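Local coordinates for protein dTDP-4-dehydrorhamnose reductase (Sulfolobus tokodaii, PDB 2GGS) that probably reduces dTDP-4-dehydrorhamnose in dTDP-L-rhamnose synthesis and binds NADPH in a Rossmann-type fold, at residues I105-V110 against N128-S133; T68-C73 against A242-D247. All blocks are in the same frame, centred on the assembly; numbering follows the deposited sequence.

Contact 1. Residues I105-V110 against N128-S133. With NDP (NADPH dihydro-nicotinamide-adenine-dinucleotide phosphate), chain C.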
ATOM      1  N   ILE A 105      -5.703   3.968  -2.034  1.00 12.94           N
ATOM      2  CA  ILE A 105      -4.304   3.795  -1.629  1.00 12.96           C
ATOM      3  C   ILE A 105      -3.427   3.572  -2.849  1.00 13.86           C
ATOM      4  O   ILE A 105      -3.740   2.758  -3.724  1.00 14.08           O
ATOM      5  CB  ILE A 105      -4.143   2.632  -0.612  1.00 12.69           C
ATOM      6  CG1 ILE A 105      -5.139   2.759   0.571  1.00 12.85           C
ATOM      7  CG2 ILE A 105      -2.655   2.566  -0.143  1.00 13.37           C
ATOM      8  CD1 ILE A 105      -5.078   4.079   1.356  1.00 14.20           C
ATOM      9  N   SER A 106      -2.319   4.317  -2.937  1.00 13.18           N
ATOM     10  CA  SER A 106      -1.426   4.199  -4.064  1.00 12.01           C
ATOM     11  C   SER A 106       0.028   3.961  -3.615  1.00 12.18           C
ATOM     12  O   SER A 106       0.283   3.601  -2.458  1.00 13.65           O
ATOM     13  CB  SER A 106      -1.569   5.400  -5.012  1.00 14.11           C
ATOM     14  OG  SER A 106      -0.889   5.203  -6.257  1.00 13.47           O
ATOM     15  N   THR A 107       0.953   4.105  -4.556  1.00 13.04           N
ATOM     16  CA  THR A 107       2.320   3.570  -4.385  1.00 14.27           C
ATOM     17  C   THR A 107       3.419   4.527  -4.849  1.00 13.92           C
ATOM     18  O   THR A 107       3.267   5.259  -5.827  1.00 13.63           O
ATOM     19  CB  THR A 107       2.470   2.180  -5.105  1.00 13.45           C
ATOM     20  OG1 THR A 107       3.813   1.682  -4.953  1.00 15.06           O
ATOM     21  CG2 THR A 107       2.124   2.293  -6.604  1.00 15.29           C
ATOM     22  N   ASP A 108       4.566   4.435  -4.170  1.00 13.17           N
ATOM     23  CA  ASP A 108       5.795   5.086  -4.570  1.00 14.28           C
ATOM     24  C   ASP A 108       6.352   4.589  -5.912  1.00 14.37           C
ATOM     25  O   ASP A 108       7.123   5.288  -6.559  1.00 15.89           O
ATOM     26  CB  ASP A 108       6.842   4.952  -3.433  1.00 13.71           C
ATOM     27  CG  ASP A 108       7.228   3.513  -3.120  1.00 16.37           C
ATOM     28  OD1 ASP A 108       6.399   2.578  -3.287  1.00 15.80           O
ATOM     29  OD2 ASP A 108       8.381   3.309  -2.665  1.00 17.83           O
ATOM     30  N   TYR A 109       5.933   3.377  -6.355  1.00 14.48           N
ATOM     31  CA  TYR A 109       6.365   2.863  -7.663  1.00 14.66           C
ATOM     32  C   TYR A 109       5.688   3.566  -8.856  1.00 14.91           C
ATOM     33  O   TYR A 109       5.966   3.241  -9.994  1.00 15.34           O
ATOM     34  CB  TYR A 109       6.185   1.322  -7.766  1.00 15.70           C
ATOM     35  CG  TYR A 109       7.228   0.530  -7.013  1.00 17.50           C
ATOM     36  CD1 TYR A 109       8.023   1.143  -6.000  1.00 16.35           C
ATOM     37  CD2 TYR A 109       7.463  -0.815  -7.310  1.00 18.57           C
ATOM     38  CE1 TYR A 109       8.997   0.415  -5.307  1.00 18.64           C
ATOM     39  CE2 TYR A 109       8.438  -1.558  -6.601  1.00 19.52           C
ATOM     40  CZ  TYR A 109       9.193  -0.929  -5.608  1.00 18.99           C
ATOM     41  OH  TYR A 109      10.155  -1.626  -4.887  1.00 18.97           O
ATOM     42  N   VAL A 110       4.797   4.527  -8.606  1.00 14.55           N
ATOM     43  CA  VAL A 110       4.394   5.393  -9.732  1.00 15.79           C
ATOM     44  C   VAL A 110       5.518   6.325 -10.190  1.00 15.59           C
ATOM     45  O   VAL A 110       5.389   6.908 -11.254  1.00 15.53           O
ATOM     46  CB  VAL A 110       3.116   6.248  -9.479  1.00 15.27           C
ATOM     47  CG1 VAL A 110       1.901   5.366  -9.042  1.00 15.56           C
ATOM     48  CG2 VAL A 110       3.394   7.402  -8.482  1.00 14.85           C
ATOM     49  N   ASN A 128       7.767   0.146 -14.050  1.00 17.71           N
ATOM     50  CA  ASN A 128       7.288  -1.224 -14.064  1.00 17.07           C
ATOM     51  C   ASN A 128       5.773  -1.221 -14.182  1.00 15.57           C
ATOM     52  O   ASN A 128       5.144  -0.176 -13.901  1.00 15.15           O
ATOM     53  CB  ASN A 128       7.779  -2.019 -12.834  1.00 16.22           C
ATOM     54  CG  ASN A 128       7.441  -1.341 -11.512  1.00 20.19           C
ATOM     55  OD1 ASN A 128       6.280  -1.064 -11.208  1.00 18.38           O
ATOM     56  ND2 ASN A 128       8.470  -1.077 -10.716  1.00 20.81           N
ATOM     57  N   TYR A 129       5.190  -2.353 -14.595  1.00 15.28           N
ATOM     58  CA  TYR A 129       3.742  -2.395 -14.823  1.00 15.32           C
ATOM     59  C   TYR A 129       2.908  -2.326 -13.520  1.00 15.22           C
ATOM     60  O   TYR A 129       1.777  -1.838 -13.537  1.00 15.25           O
ATOM     61  CB  TYR A 129       3.308  -3.553 -15.752  1.00 15.75           C
ATOM     62  CG  TYR A 129       1.933  -3.214 -16.267  1.00 15.09           C
ATOM     63  CD1 TYR A 129       1.770  -2.187 -17.207  1.00 14.13           C
ATOM     64  CD2 TYR A 129       0.790  -3.817 -15.724  1.00 15.96           C
ATOM     65  CE1 TYR A 129       0.483  -1.793 -17.634  1.00 13.37           C
ATOM     66  CE2 TYR A 129      -0.508  -3.409 -16.145  1.00 15.72           C
ATOM     67  CZ  TYR A 129      -0.630  -2.412 -17.107  1.00 16.38           C
ATOM     68  OH  TYR A 129      -1.888  -1.974 -17.495  1.00 16.26           O
ATOM     69  N   TYR A 130       3.439  -2.801 -12.401  1.00 13.74           N
ATOM     70  CA  TYR A 130       2.746  -2.608 -11.146  1.00 13.53           C
ATOM     71  C   TYR A 130       2.532  -1.097 -10.958  1.00 14.31           C
ATOM     72  O   TYR A 130       1.403  -0.641 -10.728  1.00 14.20           O
ATOM     73  CB  TYR A 130       3.559  -3.187  -9.972  1.00 14.08           C
ATOM     74  CG  TYR A 130       3.043  -2.745  -8.629  1.00 14.91           C
ATOM     75  CD1 TYR A 130       1.817  -3.180  -8.138  1.00 14.00           C
ATOM     76  CD2 TYR A 130       3.788  -1.850  -7.844  1.00 15.01           C
ATOM     77  CE1 TYR A 130       1.349  -2.769  -6.886  1.00 15.28           C
ATOM     78  CE2 TYR A 130       3.312  -1.403  -6.591  1.00 15.82           C
ATOM     79  CZ  TYR A 130       2.104  -1.864  -6.121  1.00 17.39           C
ATOM     80  OH  TYR A 130       1.637  -1.475  -4.887  1.00 18.21           O
ATOM     81  N   GLY A 131       3.620  -0.336 -11.079  1.00 13.84           N
ATOM     82  CA  GLY A 131       3.550   1.136 -10.976  1.00 13.75           C
ATOM     83  C   GLY A 131       2.591   1.805 -11.966  1.00 14.06           C
ATOM     84  O   GLY A 131       1.798   2.688 -11.607  1.00 12.83           O
ATOM     85  N   LEU A 132       2.640   1.368 -13.220  1.00 14.13           N
ATOM     86  CA  LEU A 132       1.753   1.928 -14.254  1.00 13.95           C
ATOM     87  C   LEU A 132       0.294   1.581 -13.981  1.00 14.08           C
ATOM     88  O   LEU A 132      -0.572   2.459 -14.036  1.00 13.14           O
ATOM     89  CB  LEU A 132       2.177   1.449 -15.660  1.00 14.83           C
ATOM     90  CG  LEU A 132       1.278   2.090 -16.748  1.00 15.29           C
ATOM     91  CD1 LEU A 132       1.176   3.626 -16.652  1.00 15.53           C
ATOM     92  CD2 LEU A 132       1.762   1.669 -18.141  1.00 17.86           C
ATOM     93  N   SER A 133      -0.001   0.301 -13.727  1.00 13.00           N
ATOM     94  CA  SER A 133      -1.388  -0.062 -13.389  1.00 13.64           C
ATOM     95  C   SER A 133      -1.905   0.747 -12.196  1.00 14.11           C
ATOM     96  O   SER A 133      -3.038   1.234 -12.224  1.00 13.07           O
ATOM     97  CB  SER A 133      -1.579  -1.582 -13.167  1.00 14.34           C
ATOM     98  OG  SER A 133      -0.792  -2.051 -12.092  1.00 13.32           O
TER
HETATM   99  PA  NDP C 900      -1.678  -7.121   0.138  1.00 16.18           P
HETATM  100  O1A NDP C 900      -1.024  -7.825  -0.977  1.00 18.45           O
HETATM  101  O2A NDP C 900      -1.313  -7.641   1.477  1.00 14.52           O
HETATM  102  O5B NDP C 900      -3.253  -7.150   0.012  1.00 16.20           O
HETATM  103  C5B NDP C 900      -3.878  -7.094  -1.258  1.00 14.63           C
HETATM  104  C4B NDP C 900      -5.358  -7.098  -0.976  1.00 16.80           C
HETATM  105  O4B NDP C 900      -6.028  -6.893  -2.222  1.00 15.43           O
HETATM  106  C3B NDP C 900      -5.849  -8.387  -0.338  1.00 15.07           C
HETATM  107  O3B NDP C 900      -6.788  -8.064   0.651  1.00 17.01           O
HETATM  108  C2B NDP C 900      -6.540  -9.070  -1.525  1.00 16.25           C
HETATM  109  O2B NDP C 900      -7.570  -9.874  -1.035  1.00 15.10           O
HETATM  110  C1B NDP C 900      -7.078  -7.847  -2.255  1.00 16.41           C
HETATM  111  N9A NDP C 900      -7.404  -8.162  -3.649  1.00 15.99           N
HETATM  112  C8A NDP C 900      -6.530  -8.440  -4.657  1.00 15.65           C
HETATM  113  N7A NDP C 900      -7.249  -8.702  -5.786  1.00 16.59           N
HETATM  114  C5A NDP C 900      -8.552  -8.589  -5.477  1.00 15.10           C
HETATM  115  C6A NDP C 900      -9.721  -8.761  -6.229  1.00 17.77           C
HETATM  116  N6A NDP C 900      -9.653  -9.211  -7.512  1.00 16.86           N
HETATM  117  N1A NDP C 900     -10.910  -8.590  -5.572  1.00 15.73           N
HETATM  118  C2A NDP C 900     -11.010  -8.242  -4.231  1.00 17.19           C
HETATM  119  N3A NDP C 900      -9.857  -8.093  -3.499  1.00 14.13           N
HETATM  120  C4A NDP C 900      -8.669  -8.272  -4.122  1.00 15.89           C
HETATM  121  O3  NDP C 900      -1.302  -5.567  -0.134  1.00 14.66           O
HETATM  122  PN  NDP C 900      -0.924  -4.446   0.976  1.00 14.39           P
HETATM  123  O1N NDP C 900      -1.789  -4.449   2.135  1.00 13.68           O
HETATM  124  O2N NDP C 900       0.541  -4.611   1.108  1.00 13.49           O
HETATM  125  O5D NDP C 900      -1.146  -3.133   0.090  1.00 14.43           O
HETATM  126  C5D NDP C 900      -2.247  -2.267   0.350  1.00 14.92           C
HETATM  127  C4D NDP C 900      -2.308  -1.124  -0.655  1.00 15.81           C
HETATM  128  O4D NDP C 900      -1.111  -0.387  -0.556  1.00 16.04           O
HETATM  129  C3D NDP C 900      -2.423  -1.563  -2.112  1.00 16.27           C
HETATM  130  O3D NDP C 900      -3.180  -0.551  -2.719  1.00 16.77           O
HETATM  131  C2D NDP C 900      -1.003  -1.522  -2.620  1.00 15.08           C
HETATM  132  O2D NDP C 900      -0.981  -1.355  -4.027  1.00 16.63           O
HETATM  133  C1D NDP C 900      -0.494  -0.283  -1.842  1.00 16.94           C
HETATM  134  N1N NDP C 900       0.968  -0.311  -1.719  1.00 21.41           N
HETATM  135  C2N NDP C 900       1.550  -1.469  -1.277  1.00 30.72           C
HETATM  136  C3N NDP C 900       2.897  -1.527  -0.949  1.00 33.95           C
HETATM  137  C7N NDP C 900       3.470  -2.821  -0.468  1.00 33.79           C
HETATM  138  O7N NDP C 900       4.869  -2.944  -0.361  1.00 38.93           O
HETATM  139  N7N NDP C 900       2.660  -3.833  -0.165  1.00 39.81           N
HETATM  140  C4N NDP C 900       3.778  -0.299  -1.085  1.00 33.29           C
HETATM  141  C5N NDP C 900       3.060   0.921  -1.611  1.00 25.34           C
HETATM  142  C6N NDP C 900       1.689   0.854  -1.888  1.00 27.87           C
HETATM  143  P2B NDP C 900      -7.427 -11.524  -0.933  1.00 16.67           P
HETATM  144  O1X NDP C 900      -8.507 -11.860   0.015  1.00 15.90           O
HETATM  145  O2X NDP C 900      -6.059 -11.863  -0.446  1.00 16.79           O
HETATM  146  O3X NDP C 900      -7.628 -12.160  -2.332  1.00 20.95           O
HETATM  147  O   HOH W   1       4.180  -0.663  -3.484  1.00 38.59           O

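Contact 2. Residues T68-C73 against A242-D247. With NDP (NADPH dihydro-nicotinamide-adenine-dinucleotide phosphate), chain C.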
ATOM      1  N   THR A  68      -0.305  -6.838  -5.777  1.00 16.99           N
ATOM      2  CA  THR A  68       0.930  -6.194  -5.328  1.00 17.36           C
ATOM      3  C   THR A  68       2.229  -6.970  -5.590  1.00 18.44           C
ATOM      4  O   THR A  68       3.311  -6.516  -5.208  1.00 19.38           O
ATOM      5  CB  THR A  68       0.833  -5.858  -3.811  1.00 17.15           C
ATOM      6  OG1 THR A  68       0.763  -7.081  -3.082  1.00 19.11           O
ATOM      7  CG2 THR A  68      -0.419  -5.019  -3.507  1.00 18.79           C
ATOM      8  N   ASP A  69       2.124  -8.146  -6.212  1.00 19.15           N
ATOM      9  CA  ASP A  69       3.315  -8.880  -6.650  1.00 20.08           C
ATOM     10  C   ASP A  69       3.846  -8.207  -7.906  1.00 20.52           C
ATOM     11  O   ASP A  69       3.268  -8.316  -9.011  1.00 20.48           O
ATOM     12  CB  ASP A  69       2.986 -10.352  -6.909  1.00 21.43           C
ATOM     13  CG  ASP A  69       4.224 -11.181  -7.275  1.00 24.70           C
ATOM     14  OD1 ASP A  69       5.128 -10.712  -8.019  1.00 25.17           O
ATOM     15  OD2 ASP A  69       4.272 -12.343  -6.809  1.00 31.81           O
ATOM     16  N   VAL A  70       4.931  -7.468  -7.736  1.00 20.18           N
ATOM     17  CA  VAL A  70       5.483  -6.649  -8.798  1.00 20.46           C
ATOM     18  C   VAL A  70       5.870  -7.442 -10.054  1.00 20.29           C
ATOM     19  O   VAL A  70       5.595  -7.015 -11.184  1.00 19.74           O
ATOM     20  CB  VAL A  70       6.652  -5.782  -8.270  1.00 21.05           C
ATOM     21  CG1 VAL A  70       7.317  -5.022  -9.396  1.00 21.08           C
ATOM     22  CG2 VAL A  70       6.140  -4.871  -7.161  1.00 20.25           C
ATOM     23  N   ASP A  71       6.480  -8.617  -9.864  1.00 21.09           N
ATOM     24  CA  ASP A  71       6.943  -9.383 -11.024  1.00 22.06           C
ATOM     25  C   ASP A  71       5.791 -10.028 -11.756  1.00 21.70           C
ATOM     26  O   ASP A  71       5.783 -10.055 -12.983  1.00 22.04           O
ATOM     27  CB  ASP A  71       7.979 -10.409 -10.600  1.00 22.15           C
ATOM     28  CG  ASP A  71       9.204  -9.749 -10.038  1.00 24.45           C
ATOM     29  OD1 ASP A  71       9.861  -8.991 -10.788  1.00 25.32           O
ATOM     30  OD2 ASP A  71       9.443  -9.927  -8.823  1.00 30.58           O
ATOM     31  N   LYS A  72       4.799 -10.473 -10.997  1.00 21.92           N
ATOM     32  CA  LYS A  72       3.572 -10.996 -11.582  1.00 22.09           C
ATOM     33  C   LYS A  72       2.866  -9.925 -12.408  1.00 21.49           C
ATOM     34  O   LYS A  72       2.430 -10.200 -13.524  1.00 21.64           O
ATOM     35  CB  LYS A  72       2.653 -11.537 -10.511  1.00 23.54           C
ATOM     36  CG  LYS A  72       3.068 -12.943 -10.092  1.00 27.98           C
ATOM     37  CD  LYS A  72       2.019 -13.639  -9.229  1.00 32.82           C
ATOM     38  CE  LYS A  72       2.532 -15.015  -8.788  1.00 36.21           C
ATOM     39  NZ  LYS A  72       3.995 -15.003  -8.473  1.00 38.60           N
ATOM     40  N   CYS A  73       2.810  -8.686 -11.891  1.00 19.89           N
ATOM     41  CA  CYS A  73       2.191  -7.586 -12.661  1.00 19.50           C
ATOM     42  C   CYS A  73       2.893  -7.364 -14.015  1.00 20.17           C
ATOM     43  O   CYS A  73       2.254  -6.929 -14.975  1.00 20.80           O
ATOM     44  CB  CYS A  73       2.175  -6.259 -11.865  1.00 18.06           C
ATOM     45  SG  CYS A  73       1.063  -6.184 -10.502  1.00 17.57           S
ATOM     46  N   ALA A 242      10.568  -7.445 -13.206  1.00 28.64           N
ATOM     47  CA  ALA A 242      10.361  -5.998 -13.356  1.00 27.78           C
ATOM     48  C   ALA A 242      11.548  -5.166 -12.866  1.00 26.40           C
ATOM     49  O   ALA A 242      12.284  -5.601 -11.990  1.00 26.92           O
ATOM     50  CB  ALA A 242       9.080  -5.586 -12.628  1.00 27.43           C
ATOM     51  N   LYS A 243      11.729  -3.977 -13.436  1.00 25.08           N
ATOM     52  CA  LYS A 243      12.729  -3.024 -12.952  1.00 24.57           C
ATOM     53  C   LYS A 243      12.138  -2.311 -11.746  1.00 23.98           C
ATOM     54  O   LYS A 243      10.953  -1.977 -11.770  1.00 23.00           O
ATOM     55  CB  LYS A 243      13.072  -2.017 -14.028  1.00 25.22           C
ATOM     56  CG  LYS A 243      13.947  -2.563 -15.167  1.00 30.67           C
ATOM     57  CD  LYS A 243      13.634  -1.906 -16.541  1.00 36.96           C
ATOM     58  CE  LYS A 243      12.540  -2.652 -17.369  1.00 39.85           C
ATOM     59  NZ  LYS A 243      12.808  -4.125 -17.545  1.00 44.27           N
ATOM     60  N   ARG A 244      12.926  -2.138 -10.685  1.00 21.93           N
ATOM     61  CA  ARG A 244      12.494  -1.328  -9.517  1.00 21.38           C
ATOM     62  C   ARG A 244      13.078   0.071  -9.629  1.00 21.29           C
ATOM     63  O   ARG A 244      14.199   0.217 -10.109  1.00 22.21           O
ATOM     64  CB  ARG A 244      12.957  -1.982  -8.206  1.00 21.97           C
ATOM     65  CG  ARG A 244      11.983  -2.990  -7.577  1.00 20.57           C
ATOM     66  CD  ARG A 244      11.620  -4.138  -8.513  1.00 22.65           C
ATOM     67  NE  ARG A 244      10.899  -5.173  -7.767  1.00 19.85           N
ATOM     68  CZ  ARG A 244      10.625  -6.383  -8.272  1.00 21.49           C
ATOM     69  NH1 ARG A 244      11.001  -6.680  -9.518  1.00 21.36           N
ATOM     70  NH2 ARG A 244       9.972  -7.282  -7.550  1.00 24.39           N
ATOM     71  N   PRO A 245      12.334   1.103  -9.173  1.00 21.23           N
ATOM     72  CA  PRO A 245      12.889   2.471  -9.140  1.00 20.47           C
ATOM     73  C   PRO A 245      14.069   2.545  -8.178  1.00 20.77           C
ATOM     74  O   PRO A 245      14.039   1.945  -7.115  1.00 19.93           O
ATOM     75  CB  PRO A 245      11.704   3.340  -8.656  1.00 21.08           C
ATOM     76  CG  PRO A 245      10.779   2.372  -7.956  1.00 19.93           C
ATOM     77  CD  PRO A 245      10.938   1.054  -8.683  1.00 20.21           C
ATOM     78  N   TYR A 246      15.126   3.243  -8.582  1.00 20.07           N
ATOM     79  CA  TYR A 246      16.330   3.366  -7.731  1.00 20.92           C
ATOM     80  C   TYR A 246      16.072   3.998  -6.358  1.00 19.93           C
ATOM     81  O   TYR A 246      16.432   3.419  -5.341  1.00 20.76           O
ATOM     82  CB  TYR A 246      17.420   4.152  -8.449  1.00 22.04           C
ATOM     83  CG  TYR A 246      18.653   4.325  -7.592  1.00 23.76           C
ATOM     84  CD1 TYR A 246      19.443   3.223  -7.256  1.00 26.82           C
ATOM     85  CD2 TYR A 246      18.998   5.567  -7.088  1.00 25.79           C
ATOM     86  CE1 TYR A 246      20.573   3.369  -6.445  1.00 27.69           C
ATOM     87  CE2 TYR A 246      20.129   5.728  -6.275  1.00 27.48           C
ATOM     88  CZ  TYR A 246      20.907   4.618  -5.972  1.00 27.65           C
ATOM     89  OH  TYR A 246      22.043   4.752  -5.190  1.00 30.28           O
ATOM     90  N   ASP A 247      15.450   5.163  -6.343  1.00 18.59           N
ATOM     91  CA  ASP A 247      15.093   5.850  -5.113  1.00 18.53           C
ATOM     92  C   ASP A 247      13.651   6.282  -5.195  1.00 17.35           C
ATOM     93  O   ASP A 247      13.338   7.346  -5.754  1.00 18.96           O
ATOM     94  CB  ASP A 247      15.994   7.071  -4.858  1.00 18.58           C
ATOM     95  CG  ASP A 247      15.727   7.706  -3.523  1.00 20.34           C
ATOM     96  OD1 ASP A 247      14.675   7.404  -2.912  1.00 18.78           O
ATOM     97  OD2 ASP A 247      16.570   8.501  -3.038  1.00 19.87           O
TER
HETATM   98  PA  NDP C 900      -1.678  -7.121   0.138  1.00 16.18           P
HETATM   99  O1A NDP C 900      -1.024  -7.825  -0.977  1.00 18.45           O
HETATM  100  O2A NDP C 900      -1.313  -7.641   1.477  1.00 14.52           O
HETATM  101  O5B NDP C 900      -3.253  -7.150   0.012  1.00 16.20           O
HETATM  102  C5B NDP C 900      -3.878  -7.094  -1.258  1.00 14.63           C
HETATM  103  C4B NDP C 900      -5.358  -7.098  -0.976  1.00 16.80           C
HETATM  104  O4B NDP C 900      -6.028  -6.893  -2.222  1.00 15.43           O
HETATM  105  C3B NDP C 900      -5.849  -8.387  -0.338  1.00 15.07           C
HETATM  106  O3B NDP C 900      -6.788  -8.064   0.651  1.00 17.01           O
HETATM  107  C2B NDP C 900      -6.540  -9.070  -1.525  1.00 16.25           C
HETATM  108  O2B NDP C 900      -7.570  -9.874  -1.035  1.00 15.10           O
HETATM  109  C1B NDP C 900      -7.078  -7.847  -2.255  1.00 16.41           C
HETATM  110  N9A NDP C 900      -7.404  -8.162  -3.649  1.00 15.99           N
HETATM  111  C8A NDP C 900      -6.530  -8.440  -4.657  1.00 15.65           C
HETATM  112  N7A NDP C 900      -7.249  -8.702  -5.786  1.00 16.59           N
HETATM  113  C5A NDP C 900      -8.552  -8.589  -5.477  1.00 15.10           C
HETATM  114  C6A NDP C 900      -9.721  -8.761  -6.229  1.00 17.77           C
HETATM  115  N6A NDP C 900      -9.653  -9.211  -7.512  1.00 16.86           N
HETATM  116  N1A NDP C 900     -10.910  -8.590  -5.572  1.00 15.73           N
HETATM  117  C2A NDP C 900     -11.010  -8.242  -4.231  1.00 17.19           C
HETATM  118  N3A NDP C 900      -9.857  -8.093  -3.499  1.00 14.13           N
HETATM  119  C4A NDP C 900      -8.669  -8.272  -4.122  1.00 15.89           C
HETATM  120  O3  NDP C 900      -1.302  -5.567  -0.134  1.00 14.66           O
HETATM  121  PN  NDP C 900      -0.924  -4.446   0.976  1.00 14.39           P
HETATM  122  O1N NDP C 900      -1.789  -4.449   2.135  1.00 13.68           O
HETATM  123  O2N NDP C 900       0.541  -4.611   1.108  1.00 13.49           O
HETATM  124  O5D NDP C 900      -1.146  -3.133   0.090  1.00 14.43           O
HETATM  125  C5D NDP C 900      -2.247  -2.267   0.350  1.00 14.92           C
HETATM  126  C4D NDP C 900      -2.308  -1.124  -0.655  1.00 15.81           C
HETATM  127  O4D NDP C 900      -1.111  -0.387  -0.556  1.00 16.04           O
HETATM  128  C3D NDP C 900      -2.423  -1.563  -2.112  1.00 16.27           C
HETATM  129  O3D NDP C 900      -3.180  -0.551  -2.719  1.00 16.77           O
HETATM  130  C2D NDP C 900      -1.003  -1.522  -2.620  1.00 15.08           C
HETATM  131  O2D NDP C 900      -0.981  -1.355  -4.027  1.00 16.63           O
HETATM  132  C1D NDP C 900      -0.494  -0.283  -1.842  1.00 16.94           C
HETATM  133  N1N NDP C 900       0.968  -0.311  -1.719  1.00 21.41           N
HETATM  134  C2N NDP C 900       1.550  -1.469  -1.277  1.00 30.72           C
HETATM  135  C3N NDP C 900       2.897  -1.527  -0.949  1.00 33.95           C
HETATM  136  C7N NDP C 900       3.470  -2.821  -0.468  1.00 33.79           C
HETATM  137  O7N NDP C 900       4.869  -2.944  -0.361  1.00 38.93           O
HETATM  138  N7N NDP C 900       2.660  -3.833  -0.165  1.00 39.81           N
HETATM  139  C4N NDP C 900       3.778  -0.299  -1.085  1.00 33.29           C
HETATM  140  C5N NDP C 900       3.060   0.921  -1.611  1.00 25.34           C
HETATM  141  C6N NDP C 900       1.689   0.854  -1.888  1.00 27.87           C
HETATM  142  P2B NDP C 900      -7.427 -11.524  -0.933  1.00 16.67           P
HETATM  143  O1X NDP C 900      -8.507 -11.860   0.015  1.00 15.90           O
HETATM  144  O2X NDP C 900      -6.059 -11.863  -0.446  1.00 16.79           O
HETATM  145  O3X NDP C 900      -7.628 -12.160  -2.332  1.00 20.95           O

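Contact 1. Residues I105-V110 against N128-S133
Thr107 and Tyr130 reach toward each other tip to tip at the nicotinamide end of NADPH, with Thr107 OG1 3.5 Å from CE2 of the Tyr130 ring. The threonine hydroxyl is anti to the backbone N (chi1 179°), and there it accepts a nearly straight bond from Tyr109 N, 3.1 Å from Thr107 OG1, forming an ST turn at the end of strand 101-107. A water bridges Thr107 OG1 and Tyr130 OH, but it lies only 2.5 Å from C4N of the cofactor, so its placement is doubtful. The turn brings Tyr109 across Tyr130 at about a right angle, its CD2 meeting the edge of the Tyr130 ring at CD2, 3.9 Å away. Asn128 crosses the Tyr109 ring obliquely, its amide plane turned 53° from the ring and its ND2 3.6 Å from Tyr109 CD2. From the N-cap position, Asn128 OD1 accepts from Gly131 N at 2.8 Å. Gly131 CA then lies 3.4 Å from Tyr109 O, where a CB would clash. At the tip of its ring, Tyr130 OH hydrogen-bonds to O2D of the nicotinamide ribose at 2.8 Å. Lys134, four residues on from Tyr130, also binds NADPH, so this Thr-Tyr-Lys set is consistent with the catalytic triad of short-chain dehydrogenases, held against the ribose and nicotinamide where hydride transfer would take place.

Contact 2. Residues T68-C73 against A242-D247
A salt bridge between Asp71 and Arg244 dominates this contact. The guanidinium grips the carboxylate end-on, NH1 to Asp71 OD1 at 2.9 Å and Arg244 NH2 to Asp71 OD2 at 3.0 Å, with the two planes 48° apart. OD1 is met on its syn side, OD2 from above the carboxylate plane. Further hydrogen bonds fix both partners. Asp71 OD1 accepts from Ala242 N at 3.0 Å and also from Ile241 N, and Arg244 NH1 turns back onto its own loop to donate to Ala242 O, 3.0 Å away. Apolar contacts complete the interface: CG1 of Val70 sits over the centre of one guanidinium face, 3.7 Å above it, and also touches Ala242 CB. An alanine in place of Arg244 would probably deprive the Asp71 carboxylate of its countercharge and open a gap over Val70 CG1. Within 68-73, Asp69 caps the helix, its OD1 3.0 Å from Lys72 N, and the preceding Thr68 OG1 donates to O1A of the NADPH diphosphate. The long loop between strand 231-234 and helix 253-258 is thus tied to the first turn of helix 70-75, which packs through Val70 and Cys73 on Tyr130 of helix 129-141 and through Cys73 on helix 77-97.

The two contacts lie on the same side of the chain's centre, their own centres about 8 Å apart, and both touch NADPH. Along the chain they are nested: 68-73 comes first, then 105-110 and 128-133 of contact 1, and 242-247 last. Contact 1 belongs to the beta-alpha-beta unit of strand 101-107, helix 129-141 and strand 147-151 in the seven-stranded parallel sheet, whereas contact 2 ties helix 70-75, which follows strand 60-63, to a distant C-terminal loop. They join directly where Asn128 ND2 meets Lys243 O at 2.8 Å and where Tyr109 packs on Arg244 and Pro245. The loop is thereby tied to the two elements that carry Thr68 and Tyr130 to the cofactor.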